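Local coordinates for esterase (Rhizomucor miehei CAU432, PDB 4WY8), which hydrolyses carboxylic esters as a fungal carboxylesterase, probably with an alpha/beta-hydrolase catalytic machinery of the serine type, at residues A[53-58]-A[67-72]; A[95-100]-A[117-122]. One frame throughout, in Å; residues are numbered along the deposited sequence.

Contact 1. Residues A[53-58]-A[67-72]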
loop_
_atom_site.group_PDB
_atom_site.type_symbol
_atom_site.label_atom_id
_atom_site.label_comp_id
_atom_site.label_asym_id
_atom_site.label_seq_id
_atom_site.Cartn_x
_atom_site.Cartn_y
_atom_site.Cartn_z
ATOM N N LEU A 53 -5.625 21.867 18.945
ATOM C CA LEU A 53 -4.351 21.446 19.525
ATOM C C LEU A 53 -4.282 21.743 21.019
ATOM O O LEU A 53 -4.712 22.796 21.477
ATOM C CB LEU A 53 -3.174 22.105 18.790
ATOM C CG LEU A 53 -1.780 21.702 19.291
ATOM C CD1 LEU A 53 -0.778 21.612 18.148
ATOM C CD2 LEU A 53 -1.278 22.714 20.287
ATOM N N GLU A 54 -3.738 20.787 21.766
ATOM C CA GLU A 54 -3.586 20.892 23.211
ATOM C C GLU A 54 -2.185 20.487 23.622
ATOM O O GLU A 54 -1.688 19.443 23.189
ATOM C CB GLU A 54 -4.615 20.002 23.934
ATOM C CG GLU A 54 -4.304 19.778 25.431
ATOM C CD GLU A 54 -5.335 18.898 26.164
ATOM O OE1 GLU A 54 -5.232 18.760 27.413
ATOM O OE2 GLU A 54 -6.209 18.300 25.487
ATOM N N GLU A 55 -1.554 21.280 24.482
ATOM C CA GLU A 55 -0.237 20.902 24.988
ATOM C C GLU A 55 -0.471 20.339 26.387
ATOM O O GLU A 55 -1.123 20.963 27.221
ATOM C CB GLU A 55 0.752 22.083 25.001
ATOM C CG GLU A 55 1.091 22.674 23.614
ATOM C CD GLU A 55 2.149 21.871 22.844
ATOM O OE1 GLU A 55 2.623 20.846 23.369
ATOM O OE2 GLU A 55 2.509 22.257 21.702
ATOM N N LYS A 56 0.036 19.133 26.618
ATOM C CA LYS A 56 -0.235 18.388 27.840
ATOM C C LYS A 56 1.031 17.865 28.482
ATOM O O LYS A 56 1.864 17.264 27.816
ATOM C CB LYS A 56 -1.185 17.217 27.548
ATOM C CG LYS A 56 -1.596 16.449 28.795
ATOM C CD LYS A 56 -3.000 16.759 29.252
ATOM C CE LYS A 56 -3.233 16.134 30.631
ATOM N NZ LYS A 56 -4.592 16.433 31.172
ATOM N N THR A 57 1.181 18.077 29.783
ATOM C CA THR A 57 2.361 17.581 30.471
ATOM C C THR A 57 1.991 16.422 31.358
ATOM O O THR A 57 1.075 16.542 32.177
ATOM C CB THR A 57 3.025 18.668 31.337
ATOM O OG1 THR A 57 3.533 19.714 30.499
ATOM C CG2 THR A 57 4.162 18.068 32.139
ATOM N N ILE A 58 2.670 15.290 31.212
ATOM C CA ILE A 58 2.430 14.247 32.185
ATOM C C ILE A 58 3.654 14.241 33.100
ATOM O O ILE A 58 4.803 14.229 32.645
ATOM C CB ILE A 58 2.112 12.881 31.513
ATOM C CG1 ILE A 58 3.225 12.361 30.629
ATOM C CG2 ILE A 58 0.846 13.009 30.661
ATOM C CD1 ILE A 58 2.783 11.108 29.852
ATOM N N GLU A 67 6.481 15.843 27.733
ATOM C CA GLU A 67 5.623 16.754 26.987
ATOM C C GLU A 67 4.916 16.073 25.819
ATOM O O GLU A 67 5.557 15.517 24.925
ATOM C CB GLU A 67 6.429 17.955 26.497
ATOM C CG GLU A 67 7.217 18.664 27.609
ATOM C CD GLU A 67 6.305 19.130 28.737
ATOM O OE1 GLU A 67 5.201 19.640 28.432
ATOM O OE2 GLU A 67 6.687 18.999 29.925
ATOM N N LEU A 68 3.590 16.151 25.849
ATOM C CA LEU A 68 2.711 15.634 24.810
ATOM C C LEU A 68 2.070 16.774 24.035
ATOM O O LEU A 68 1.671 17.782 24.630
ATOM C CB LEU A 68 1.607 14.773 25.422
ATOM C CG LEU A 68 2.068 13.683 26.392
ATOM C CD1 LEU A 68 0.849 12.940 26.928
ATOM C CD2 LEU A 68 3.049 12.719 25.756
ATOM N N THR A 69 2.009 16.636 22.712
ATOM C CA THR A 69 1.220 17.537 21.863
ATOM C C THR A 69 0.062 16.731 21.275
ATOM O O THR A 69 0.275 15.782 20.527
ATOM C CB THR A 69 2.094 18.167 20.740
ATOM O OG1 THR A 69 3.244 18.778 21.329
ATOM C CG2 THR A 69 1.346 19.218 19.987
ATOM N N ILE A 70 -1.165 17.082 21.633
ATOM C CA ILE A 70 -2.323 16.324 21.199
ATOM C C ILE A 70 -3.141 17.094 20.182
ATOM O O ILE A 70 -3.658 18.179 20.480
ATOM C CB ILE A 70 -3.218 15.967 22.383
ATOM C CG1 ILE A 70 -2.374 15.346 23.497
ATOM C CG2 ILE A 70 -4.357 15.048 21.930
ATOM C CD1 ILE A 70 -3.127 15.138 24.781
ATOM N N THR A 71 -3.302 16.530 18.986
ATOM C CA THR A 71 -4.108 17.205 17.969
ATOM C C THR A 71 -5.373 16.396 17.670
ATOM O O THR A 71 -5.334 15.172 17.673
ATOM C CB THR A 71 -3.287 17.441 16.659
ATOM O OG1 THR A 71 -2.643 16.229 16.283
ATOM C CG2 THR A 71 -2.205 18.509 16.865
ATOM N N ARG A 72 -6.506 17.064 17.457
ATOM C CA ARG A 72 -7.720 16.359 17.030
ATOM C C ARG A 72 -8.510 17.180 16.015
ATOM O O ARG A 72 -8.308 18.384 15.923
ATOM C CB ARG A 72 -8.587 15.960 18.247
ATOM C CG ARG A 72 -8.523 16.853 19.429
ATOM C CD ARG A 72 -9.016 16.168 20.728
ATOM N NE ARG A 72 -10.424 15.792 20.669
ATOM C CZ ARG A 72 -10.935 14.689 21.209
ATOM N NH1 ARG A 72 -12.240 14.445 21.103
ATOM N NH2 ARG A 72 -10.148 13.828 21.855
HETATM O O HOH W 1 3.984 19.766 25.050
#
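Glu-67 and Thr-57 meet because the glutamate chain bends at chi2 (-57°), turning CD toward the neighbouring strand and the Thr-57 hydroxyl. Thr-57 OG1, anti to its carbonyl carbon, donates to Glu-67 OE1 over 2.7 Å on the syn side of the carboxylate. Glu-55 uses the same device, with chi2 at -81°: it lies beside Thr-69, and Thr-69 OG1 donates to Glu-55 OE1 at 3.0 Å, from 31° out of the carboxylate plane. The threonine hydroxyl also accepts from Asn-119 ND2, while Glu-55 OE2 forms a salt bridge with Lys-97. Thr-69 suits this place: its hydroxyl meets the carboxylate while Thr-69 CG2 packs against Leu-53 CD1 at 3.7 Å. The same Leu-53 methyl lies 3.6 Å from Thr-71 CG2.

These pairs occupy one face of the antiparallel beta hairpin of strands 51-59 and 65-73, at an edge of the central sheet of the alpha/beta-hydrolase fold. Glu-54 with Ile-70 and Lys-56 with Leu-68 are its hydrogen-bonded pairs, as in Leu-68 N to Lys-56 O at 2.8 Å. Their side chains take the other face, where helix 130-143 covers Leu-68 with Ala-138. Leu-68 and Ile-70 suit this face, which packs on that helix and Ile-151. Leu-68 CD1 meets Ile-58 CG2 at 3.7 Å, the two chains crossing at about a right angle, and Ile-70 CD1 lies 4.0 Å from Lys-56 CB, the root of a lysine whose end leads away.

Contact 2. Residues A[95-100]-A[117-122]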
loop_
_atom_site.group_PDB
_atom_site.type_symbol
_atom_site.label_atom_id
_atom_site.label_comp_id
_atom_site.label_asym_id
_atom_site.label_seq_id
_atom_site.Cartn_x
_atom_site.Cartn_y
_atom_site.Cartn_z
ATOM N N GLY A 95 14.274 16.853 14.617
ATOM C CA GLY A 95 12.853 16.602 14.454
ATOM C C GLY A 95 12.057 17.228 15.578
ATOM O O GLY A 95 12.568 17.427 16.693
ATOM N N SER A 96 10.815 17.591 15.281
ATOM C CA SER A 96 9.977 18.292 16.259
ATOM C C SER A 96 8.529 18.245 15.825
ATOM O O SER A 96 8.212 17.771 14.735
ATOM C CB SER A 96 10.395 19.750 16.400
ATOM O OG SER A 96 9.998 20.466 15.241
ATOM N N LYS A 97 7.661 18.814 16.636
ATOM C CA LYS A 97 6.272 18.980 16.243
ATOM C C LYS A 97 6.107 19.878 15.026
ATOM O O LYS A 97 5.102 19.779 14.300
ATOM C CB LYS A 97 5.471 19.525 17.416
ATOM C CG LYS A 97 6.054 20.756 18.079
ATOM C CD LYS A 97 5.244 20.980 19.368
ATOM C CE LYS A 97 5.948 21.879 20.364
ATOM N NZ LYS A 97 5.306 21.749 21.711
ATOM N N LEU A 98 7.128 20.685 14.755
ATOM C CA LEU A 98 7.106 21.592 13.610
ATOM C C LEU A 98 7.495 20.852 12.324
ATOM O O LEU A 98 6.822 20.976 11.293
ATOM C CB LEU A 98 8.047 22.791 13.870
ATOM C CG LEU A 98 8.132 23.954 12.871
ATOM C CD1 LEU A 98 6.775 24.650 12.637
ATOM C CD2 LEU A 98 9.224 24.973 13.288
ATOM N N THR A 99 8.561 20.057 12.372
ATOM C CA THR A 99 8.950 19.330 11.171
ATOM C C THR A 99 7.865 18.341 10.760
ATOM O O THR A 99 7.669 18.064 9.561
ATOM C CB THR A 99 10.261 18.573 11.353
ATOM O OG1 THR A 99 10.142 17.624 12.419
ATOM C CG2 THR A 99 11.379 19.551 11.677
ATOM N N HIS A 100 7.128 17.826 11.737
ATOM C CA HIS A 100 6.137 16.797 11.425
ATOM C C HIS A 100 4.727 17.332 11.493
ATOM O O HIS A 100 3.761 16.559 11.481
ATOM C CB HIS A 100 6.290 15.598 12.360
ATOM C CG HIS A 100 7.530 14.800 12.102
ATOM N ND1 HIS A 100 8.796 15.296 12.326
ATOM C CD2 HIS A 100 7.693 13.554 11.587
ATOM C CE1 HIS A 100 9.693 14.381 11.979
ATOM N NE2 HIS A 100 9.049 13.317 11.526
ATOM N N PHE A 117 1.401 13.212 20.134
ATOM C CA PHE A 117 2.769 13.431 19.719
ATOM C C PHE A 117 3.693 13.531 20.935
ATOM O O PHE A 117 3.599 14.451 21.730
ATOM C CB PHE A 117 2.825 14.722 18.875
ATOM C CG PHE A 117 4.118 14.923 18.126
ATOM C CD1 PHE A 117 5.164 15.638 18.694
ATOM C CD2 PHE A 117 4.273 14.409 16.839
ATOM C CE1 PHE A 117 6.358 15.835 17.992
ATOM C CE2 PHE A 117 5.457 14.580 16.146
ATOM C CZ PHE A 117 6.500 15.302 16.720
ATOM N N VAL A 118 4.602 12.587 21.076
ATOM C CA VAL A 118 5.487 12.605 22.211
ATOM C C VAL A 118 6.716 13.435 21.891
ATOM O O VAL A 118 7.453 13.114 20.946
ATOM C CB VAL A 118 5.914 11.182 22.596
ATOM C CG1 VAL A 118 6.841 11.230 23.795
ATOM C CG2 VAL A 118 4.675 10.335 22.868
ATOM N N ASN A 119 6.911 14.532 22.623
ATOM C CA ASN A 119 8.126 15.313 22.444
ATOM C C ASN A 119 9.252 14.710 23.268
ATOM O O ASN A 119 9.649 15.273 24.276
ATOM C CB ASN A 119 7.893 16.773 22.835
ATOM C CG ASN A 119 6.781 17.406 22.040
ATOM O OD1 ASN A 119 7.002 17.901 20.932
ATOM N ND2 ASN A 119 5.566 17.366 22.578
ATOM N N TYR A 120 9.812 13.595 22.807
ATOM C CA TYR A 120 10.814 12.891 23.613
ATOM C C TYR A 120 12.174 13.604 23.614
ATOM O O TYR A 120 12.412 14.514 22.804
ATOM C CB TYR A 120 10.950 11.435 23.143
ATOM C CG TYR A 120 11.352 11.234 21.693
ATOM C CD1 TYR A 120 12.690 11.259 21.311
ATOM C CD2 TYR A 120 10.393 10.995 20.715
ATOM C CE1 TYR A 120 13.059 11.070 19.998
ATOM C CE2 TYR A 120 10.754 10.802 19.389
ATOM C CZ TYR A 120 12.083 10.844 19.041
ATOM O OH TYR A 120 12.447 10.644 17.729
ATOM N N SER A 121 13.025 13.246 24.580
ATOM C CA SER A 121 14.329 13.885 24.739
ATOM C C SER A 121 15.272 13.467 23.626
ATOM O O SER A 121 15.451 12.266 23.347
ATOM C CB SER A 121 14.933 13.557 26.105
ATOM O OG SER A 121 14.052 13.946 27.159
ATOM N N LEU A 122 15.886 14.462 22.995
ATOM C CA LEU A 122 16.765 14.203 21.859
ATOM C C LEU A 122 18.203 13.939 22.294
ATOM O O LEU A 122 18.634 14.358 23.375
ATOM C CB LEU A 122 16.713 15.378 20.874
ATOM C CG LEU A 122 15.317 15.575 20.271
ATOM C CD1 LEU A 122 15.247 16.820 19.396
ATOM C CD2 LEU A 122 14.883 14.323 19.495
HETATM O O HOH W 2 9.039 18.922 19.463
#
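Phe-117, on strand 114-118, presses its ring against the 95-100 loop, which leads into helix 101-111 of the alpha/beta-hydrolase fold. With CG anti to the backbone N (chi1 -167°), the ring reaches main chain as well as side chains: CE1 lies 3.5 Å from Lys-97 N, and CZ 3.6 Å from Ser-96 O. His-100 CB adds a contact at CE2, 4.0 Å away. A large flat residue suits this spot, for its outer carbons CE1, CZ and CE2 touch three loop residues. Leu-122 CD1 rests against the Gly-95 carbonyl oxygen. Gly-95 suits its backbone angles, which leave a side chain no room beside the preceding carbonyl oxygen.

Hydrogen bonds within the loop fix its shape. Ser-96 OG accepts from Leu-98 N and Thr-99 N, an ST turn and ST motif, and Thr-99 OG1 accepts from Ser-96 N. His-100, the N-cap residue, shares a bond with Thr-99 OG1 through ND1 and another with Asp-163 through NE2, next to the presumed nucleophile.

Near Lys-97, whose NZ pairs with Glu-55, water joins the segments: Asn-119 ND2 donates to Glu-67 O, and one water accepts from Lys-97 N and donates to Asn-119 OD1 at 2.7 Å.

From the N terminus, contact 1 comes first: strand 51-59 turns back as strand 65-73, closing a short hairpin loop. The chain then runs through strand 83-87 to the 95-100 loop, and helix 101-111 carries it to strand 114-118, where contact 2 closes a longer loop. The two follow in series, neither enclosing nor crossing the other. In space they adjoin, because strands 65-73 and 114-118 are antiparallel neighbours in the sheet, with Thr-69 O 2.8 Å from Phe-117 N. Lys-97 of the loop reaches the hairpin, Lys-97 CD packing 3.6 Å from Thr-69 OG1. Edge hairpin, inner strand and pre-helix loop are thereby tied together.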